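Local atomic coordinates of serine acetyltransferase (Bacteroides vulgatus ATCC 8482, PDB entry 3F1X), a protein that probably transfers an acetyl group to serine, a step of amino-acid biosynthesis. Residues A264-L267 / G268-I272. Residues are numbered along the deposited sequence; the frame is centred on the assembly and turned at random.
Sequences ATIL and GRVTI
One corner of the left-handed parallel beta-helix, the triangular prism of the serine acetyltransferase family, brings Ile266 against Val270 and Ile272: the chain leaves strand 265-267 on one face, turns through Gly268-Val270 and runs on as strand 271-272 on the next. Ile266 points into the prism; its chi1 of -56° sets CG1 beside the backbone N and leaves CG2 anti to that N, and this CG2 methyl makes the two closest contacts. Ile272 comes to meet it tip to tip, with CD1 3.7 Å from Ile266 CG2. Val270 crosses Ile266 at about a right angle and lays CG1 3.9 Å from Ile266 CG2. Cutting Ile266 back to an alanine is likely to leave a gap in the corner, with Ile272 CD1 and Val270 CG1 deprived of the methyl they share. The preceding coil closes the same interior, Leu231 and Pro252 against Ile266, Leu254 and Val258 against Ile272. At the bend itself Gly268 takes a positive phi of 88°, where a side chain would collide with the carbonyl oxygen of Leu267. Arg269 then centres an inverse gamma turn, closed by a weak bond from Val270 N to Gly268 O (2.8 Å). Val270 CG2, the other branch, tucks up against Leu267 O at 3.2 Å.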
loop_
_atom_site.group_PDB
_atom_site.type_symbol
_atom_site.label_atom_id
_atom_site.label_comp_id
_atom_site.label_asym_id
_atom_site.label_seq_id
_atom_site.Cartn_x
_atom_site.Cartn_y
_atom_site.Cartn_z
ATOM N N ALA A 264 -3.614 41.996 -3.970
ATOM C CA ALA A 264 -4.642 42.974 -4.312
ATOM C C ALA A 264 -6.028 42.340 -4.321
ATOM O O ALA A 264 -6.194 41.193 -4.727
ATOM C CB ALA A 264 -4.354 43.603 -5.668
ATOM N N THR A 265 -7.021 43.099 -3.873
ATOM C CA THR A 265 -8.394 42.614 -3.832
ATOM C C THR A 265 -9.261 43.406 -4.812
ATOM O O THR A 265 -9.339 44.624 -4.730
ATOM C CB THR A 265 -9.014 42.769 -2.417
ATOM O OG1 THR A 265 -8.165 42.160 -1.436
ATOM C CG2 THR A 265 -10.396 42.113 -2.370
ATOM N N ILE A 266 -9.898 42.712 -5.747
ATOM C CA ILE A 266 -10.779 43.366 -6.717
ATOM C C ILE A 266 -12.179 42.812 -6.484
ATOM O O ILE A 266 -12.393 41.610 -6.604
ATOM C CB ILE A 266 -10.351 43.053 -8.165
ATOM C CG1 ILE A 266 -8.890 43.461 -8.377
ATOM C CG2 ILE A 266 -11.239 43.804 -9.141
ATOM C CD1 ILE A 266 -8.301 42.991 -9.697
ATOM N N LEU A 267 -13.141 43.666 -6.150
ATOM C CA LEU A 267 -14.474 43.137 -5.905
ATOM C C LEU A 267 -15.649 43.899 -6.494
ATOM O O LEU A 267 -15.603 45.118 -6.667
ATOM C CB LEU A 267 -14.714 42.966 -4.404
ATOM C CG LEU A 267 -14.843 44.232 -3.560
ATOM C CD1 LEU A 267 -15.513 43.883 -2.245
ATOM C CD2 LEU A 267 -13.474 44.854 -3.335
ATOM N N GLY A 268 -16.707 43.148 -6.790
ATOM C CA GLY A 268 -17.924 43.725 -7.332
ATOM C C GLY A 268 -17.974 43.849 -8.840
ATOM O O GLY A 268 -17.287 43.127 -9.566
ATOM N N ARG A 269 -18.811 44.771 -9.302
ATOM C CA ARG A 269 -18.981 45.041 -10.722
ATOM C C ARG A 269 -17.831 45.942 -11.140
ATOM O O ARG A 269 -18.016 47.126 -11.417
ATOM C CB ARG A 269 -20.306 45.760 -10.974
ATOM C CG ARG A 269 -20.589 46.046 -12.443
ATOM C CD ARG A 269 -21.626 47.144 -12.598
ATOM N NE ARG A 269 -21.148 48.408 -12.050
ATOM C CZ ARG A 269 -20.123 49.100 -12.539
ATOM N NH1 ARG A 269 -19.461 48.653 -13.600
ATOM N NH2 ARG A 269 -19.754 50.239 -11.964
ATOM N N VAL A 270 -16.634 45.380 -11.174
ATOM C CA VAL A 270 -15.467 46.149 -11.547
ATOM C C VAL A 270 -14.822 45.583 -12.798
ATOM O O VAL A 270 -14.707 44.367 -12.950
ATOM C CB VAL A 270 -14.438 46.159 -10.398
ATOM C CG1 VAL A 270 -13.133 46.777 -10.861
ATOM C CG2 VAL A 270 -14.999 46.929 -9.212
ATOM N N THR A 271 -14.413 46.477 -13.692
ATOM C CA THR A 271 -13.754 46.081 -14.926
ATOM C C THR A 271 -12.349 46.659 -14.946
ATOM O O THR A 271 -12.166 47.868 -14.765
ATOM C CB THR A 271 -14.505 46.603 -16.171
ATOM O OG1 THR A 271 -15.796 45.994 -16.233
ATOM C CG2 THR A 271 -13.741 46.272 -17.442
ATOM N N ILE A 272 -11.359 45.797 -15.135
ATOM C CA ILE A 272 -9.979 46.243 -15.225
ATOM C C ILE A 272 -9.696 46.278 -16.723
ATOM O O ILE A 272 -9.647 45.233 -17.375
ATOM C CB ILE A 272 -8.996 45.257 -14.536
ATOM C CG1 ILE A 272 -9.275 45.193 -13.037
ATOM C CG2 ILE A 272 -7.570 45.705 -14.771
ATOM C CD1 ILE A 272 -10.485 44.390 -12.690
#